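Putative oxidoreductase (Magnetospirillum magnetotacticum, PDB 3C1A) is a putative oxidoreductase that probably binds NAD or a related dinucleotide on its Rossmann-fold domain, its substrate not being established. Local coordinates at residues Gly304-Val307 with Val308-Leu311; Gly165-Met168 with Leu169-Trp172. One frame throughout, in Å; residues are numbered along the deposited sequence.

In the fold
Contact 1 (304-311) lies within helix 301-314, near the chain's C-terminus, and contact 2 (165-172) joins the preceding loop to the start of helix 168-184; their centres are about 13 Å apart. The two helices pack on each other: Leu311 CD1 comes within 3.6 Å of Trp170 CE3. Contact 1 is the more buried, six of its eight residues being enclosed, and its chemistry is that of regular helix bonds and aliphatic packing, with arginines on one side. Contact 2 is only partly buried and more polar, combining a loop, a helix start, a bridging water and a selenium-aromatic contact. Contact 1 meets helices and loops, whereas contact 2 also meets strands of the mixed sheet.

Contact 1: residues Gly304-Val307 with Val308-Leu311; sequences GLRV and VRVL
Val308 N donates to Gly304 O at 3.0 Å with an N-H...O angle of 161°, the first of four successive i to i+4 bonds that define this piece as regular alpha-helix. Its CG2 branch also lies against that carbonyl, 3.4 Å from Gly304 O. One residue on, Arg309 N bonds to Leu305 O, and its side chain doubles back along the helix: CG is anti to the backbone N (chi1 -179°), and a bend at chi3 brings NH1 to 4.0 Å from Arg306 CA. The guanidinium groups of Arg306 and Arg309 are nearly coplanar, their planes 20° apart, but do not touch; Arg306 NE lies 5.9 Å from Arg309 NH1 and forms a salt bridge with Asp187, which probably offsets the nearby like charge. Val310 N follows with a bond to Arg306 O, and its CG2 rests 3.4 Å from the same oxygen. Leu311 ends the series: its N bonds to Val307 O, while CD1 lies 3.8 Å from Val307 CG1, the two side chains running side by side in the same direction. Around the helix, Leu305 packs on helix 106-119, through Leu106, Ala109 and Ala113. Arg306 and Leu311 meet helix 168-184, and Val308 touches the loop residues Leu102 and Thr103, so helix 301-314 is in contact with two other helices and several loops.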
loop_
_atom_site.group_PDB
_atom_site.type_symbol
_atom_site.label_atom_id
_atom_site.label_comp_id
_atom_site.label_asym_id
_atom_site.label_seq_id
_atom_site.Cartn_x
_atom_site.Cartn_y
_atom_site.Cartn_z
ATOM N N GLY A 304 6.050 -6.902 -0.536
ATOM C CA GLY A 304 6.464 -5.849 0.405
ATOM C C GLY A 304 7.975 -5.801 0.529
ATOM O O GLY A 304 8.586 -4.716 0.563
ATOM N N LEU A 305 8.584 -6.977 0.570
ATOM C CA LEU A 305 10.047 -7.038 0.636
ATOM C C LEU A 305 10.698 -6.432 -0.633
ATOM O O LEU A 305 11.679 -5.655 -0.552
ATOM C CB LEU A 305 10.503 -8.471 0.901
ATOM C CG LEU A 305 11.989 -8.821 0.704
ATOM C CD1 LEU A 305 12.932 -7.951 1.528
ATOM C CD2 LEU A 305 12.164 -10.253 1.079
ATOM N N ARG A 306 10.165 -6.785 -1.786
ATOM C CA ARG A 306 10.722 -6.321 -3.062
ATOM C C ARG A 306 10.561 -4.798 -3.193
ATOM O O ARG A 306 11.438 -4.140 -3.740
ATOM C CB ARG A 306 10.052 -7.033 -4.230
ATOM C CG ARG A 306 10.326 -8.525 -4.277
ATOM C CD ARG A 306 9.324 -9.243 -5.185
ATOM N NE ARG A 306 9.280 -8.628 -6.499
ATOM C CZ ARG A 306 8.239 -8.626 -7.322
ATOM N NH1 ARG A 306 7.142 -9.297 -7.019
ATOM N NH2 ARG A 306 8.322 -8.006 -8.492
ATOM N N VAL A 307 9.429 -4.264 -2.711
ATOM C CA VAL A 307 9.180 -2.791 -2.661
ATOM C C VAL A 307 10.228 -2.112 -1.784
ATOM O O VAL A 307 10.727 -1.042 -2.153
ATOM C CB VAL A 307 7.828 -2.453 -2.069
ATOM C CG1 VAL A 307 7.711 -0.963 -1.779
ATOM C CG2 VAL A 307 6.640 -2.999 -3.003
ATOM N N VAL A 308 10.496 -2.696 -0.607
ATOM C CA VAL A 308 11.537 -2.174 0.302
ATOM C C VAL A 308 12.913 -2.168 -0.356
ATOM O O VAL A 308 13.735 -1.231 -0.156
ATOM C CB VAL A 308 11.594 -2.938 1.656
ATOM C CG1 VAL A 308 12.884 -2.598 2.466
ATOM C CG2 VAL A 308 10.401 -2.614 2.539
ATOM N N ARG A 309 13.176 -3.183 -1.163
ATOM C CA ARG A 309 14.475 -3.258 -1.861
ATOM C C ARG A 309 14.637 -2.105 -2.843
ATOM O O ARG A 309 15.654 -1.441 -2.879
ATOM C CB ARG A 309 14.651 -4.602 -2.575
ATOM C CG ARG A 309 16.012 -4.687 -3.274
ATOM C CD ARG A 309 16.296 -6.031 -3.897
ATOM N NE ARG A 309 16.342 -7.088 -2.902
ATOM C CZ ARG A 309 15.407 -8.019 -2.753
ATOM N NH1 ARG A 309 14.333 -8.038 -3.531
ATOM N NH2 ARG A 309 15.547 -8.944 -1.818
ATOM N N VAL A 310 13.601 -1.828 -3.608
ATOM C CA VAL A 310 13.648 -0.778 -4.601
ATOM C C VAL A 310 13.736 0.591 -3.903
ATOM O O VAL A 310 14.439 1.483 -4.360
ATOM C CB VAL A 310 12.366 -0.786 -5.488
ATOM C CG1 VAL A 310 12.314 0.452 -6.377
ATOM C CG2 VAL A 310 12.252 -2.051 -6.312
ATOM N N LEU A 311 12.978 0.781 -2.821
ATOM C CA LEU A 311 12.972 2.080 -2.168
ATOM C C LEU A 311 14.354 2.406 -1.624
ATOM O O LEU A 311 14.823 3.546 -1.761
ATOM C CB LEU A 311 11.932 2.125 -1.075
ATOM C CG LEU A 311 10.509 2.130 -1.618
ATOM C CD1 LEU A 311 9.579 2.038 -0.469
ATOM C CD2 LEU A 311 10.316 3.409 -2.443
#

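Contact 2: residues Gly165-Met168 with Leu169-Trp172; sequences GVPM and LWDW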
loop_
_atom_site.group_PDB
_atom_site.type_symbol
_atom_site.label_atom_id
_atom_site.label_comp_id
_atom_site.label_asym_id
_atom_site.label_seq_id
_atom_site.Cartn_x
_atom_site.Cartn_y
_atom_site.Cartn_z
ATOM N N GLY A 165 9.680 13.268 9.896
ATOM C CA GLY A 165 8.631 12.421 9.373
ATOM C C GLY A 165 9.199 11.354 8.451
ATOM O O GLY A 165 10.349 11.465 7.972
ATOM N N VAL A 166 8.429 10.277 8.274
ATOM C CA VAL A 166 8.753 9.223 7.299
ATOM C C VAL A 166 8.950 9.892 5.938
ATOM O O VAL A 166 8.061 10.608 5.458
ATOM C CB VAL A 166 7.659 8.101 7.237
ATOM C CG1 VAL A 166 7.982 7.053 6.198
ATOM C CG2 VAL A 166 7.520 7.416 8.565
ATOM N N PRO A 167 10.125 9.695 5.310
ATOM C CA PRO A 167 10.372 10.358 4.035
ATOM C C PRO A 167 9.357 10.005 2.990
ATOM O O PRO A 167 9.008 8.819 2.859
ATOM C CB PRO A 167 11.751 9.807 3.617
ATOM C CG PRO A 167 12.353 9.398 4.851
ATOM C CD PRO A 167 11.277 8.861 5.682
HETATM N N MSE A 168 8.886 11.039 2.276
HETATM C CA MSE A 168 7.938 10.915 1.153
HETATM C C MSE A 168 8.303 9.749 0.216
HETATM O O MSE A 168 7.435 9.010 -0.195
HETATM C CB MSE A 168 7.919 12.241 0.365
HETATM C CG MSE A 168 7.136 12.195 -0.888
HETATM SE SE MSE A 168 7.010 13.898 -1.734
HETATM C CE MSE A 168 8.948 14.054 -2.249
ATOM N N LEU A 169 9.584 9.575 -0.107
ATOM C CA LEU A 169 10.020 8.503 -1.040
ATOM C C LEU A 169 9.476 7.155 -0.536
ATOM O O LEU A 169 8.923 6.365 -1.298
ATOM C CB LEU A 169 11.561 8.462 -1.154
ATOM C CG LEU A 169 12.230 7.605 -2.244
ATOM C CD1 LEU A 169 13.359 8.399 -2.973
ATOM C CD2 LEU A 169 12.746 6.279 -1.701
ATOM N N TRP A 170 9.602 6.917 0.763
ATOM C CA TRP A 170 9.201 5.642 1.352
ATOM C C TRP A 170 7.715 5.579 1.503
ATOM O O TRP A 170 7.096 4.622 1.056
ATOM C CB TRP A 170 9.855 5.439 2.706
ATOM C CG TRP A 170 11.287 5.045 2.530
ATOM C CD1 TRP A 170 12.336 5.866 2.272
ATOM C CD2 TRP A 170 11.794 3.714 2.516
ATOM N NE1 TRP A 170 13.486 5.133 2.132
ATOM C CE2 TRP A 170 13.185 3.802 2.272
ATOM C CE3 TRP A 170 11.217 2.460 2.694
ATOM C CZ2 TRP A 170 14.001 2.681 2.219
ATOM C CZ3 TRP A 170 12.029 1.345 2.627
ATOM C CH2 TRP A 170 13.401 1.464 2.401
ATOM N N ASP A 171 7.168 6.585 2.156
ATOM C CA ASP A 171 5.752 6.624 2.503
ATOM C C ASP A 171 4.870 6.641 1.247
ATOM O O ASP A 171 4.087 5.724 1.037
ATOM C CB ASP A 171 5.519 7.823 3.424
ATOM C CG ASP A 171 4.101 7.948 3.938
ATOM O OD1 ASP A 171 3.273 7.010 3.835
ATOM O OD2 ASP A 171 3.817 9.038 4.478
ATOM N N TRP A 172 5.003 7.661 0.405
ATOM C CA TRP A 172 4.232 7.703 -0.840
ATOM C C TRP A 172 4.792 6.742 -1.864
ATOM O O TRP A 172 4.058 6.138 -2.588
ATOM C CB TRP A 172 4.228 9.109 -1.451
ATOM C CG TRP A 172 3.675 10.202 -0.580
ATOM C CD1 TRP A 172 3.457 10.171 0.781
ATOM C CD2 TRP A 172 3.311 11.525 -1.008
ATOM N NE1 TRP A 172 2.956 11.388 1.205
ATOM C CE2 TRP A 172 2.863 12.232 0.133
ATOM C CE3 TRP A 172 3.292 12.167 -2.241
ATOM C CZ2 TRP A 172 2.415 13.547 0.062
ATOM C CZ3 TRP A 172 2.865 13.468 -2.298
ATOM C CH2 TRP A 172 2.456 14.152 -1.158
HETATM O O HOH W 1 5.684 10.996 4.571
#
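Pro167 O accepts a 3.0 Å bond from Asp171 N that is nearly straight, 175° at the hydrogen, with the donor in the carbonyl plane. Trp170 N reaches the same oxygen, but only weakly. Met168 O takes Trp172 N at 2.8 Å, continuing the i to i+4 pattern. The carbonyl one residue before the N-cap, Val166 O, is satisfied by a water that donates to it at 2.6 Å and to Asp171 OD2 at 2.7 Å, tying the loop to the first turn. That carboxylate oxygen also forms a salt bridge with Arg20, while Trp170 NE1 has a weak bond to Ser315. On the apolar part of the same acid, Val166 CG1 meets Asp171 CB at 3.8 Å, the two side chains crossing at about a right angle. Met168, a selenomethionine, extends as far as SE, with CG anti to the backbone N (chi1 173°), before bending at chi3. Its CG makes a CH-pi contact over one face of the Trp172 indole, and SE stands over that face 4.3 Å from the centroid of the six-membered ring, 19° off its normal. Were Trp172 exchanged for an alanine, Met168 CG and SE would lose the aromatic face they lie over, and that side chain would probably be freer to turn. With Pro167 at the N-cap position, this is a helix N-terminus with an i to i+4 Met-aromatic contact, opening helix 168-184 within the GFO/IDH/MocA C-terminal domain.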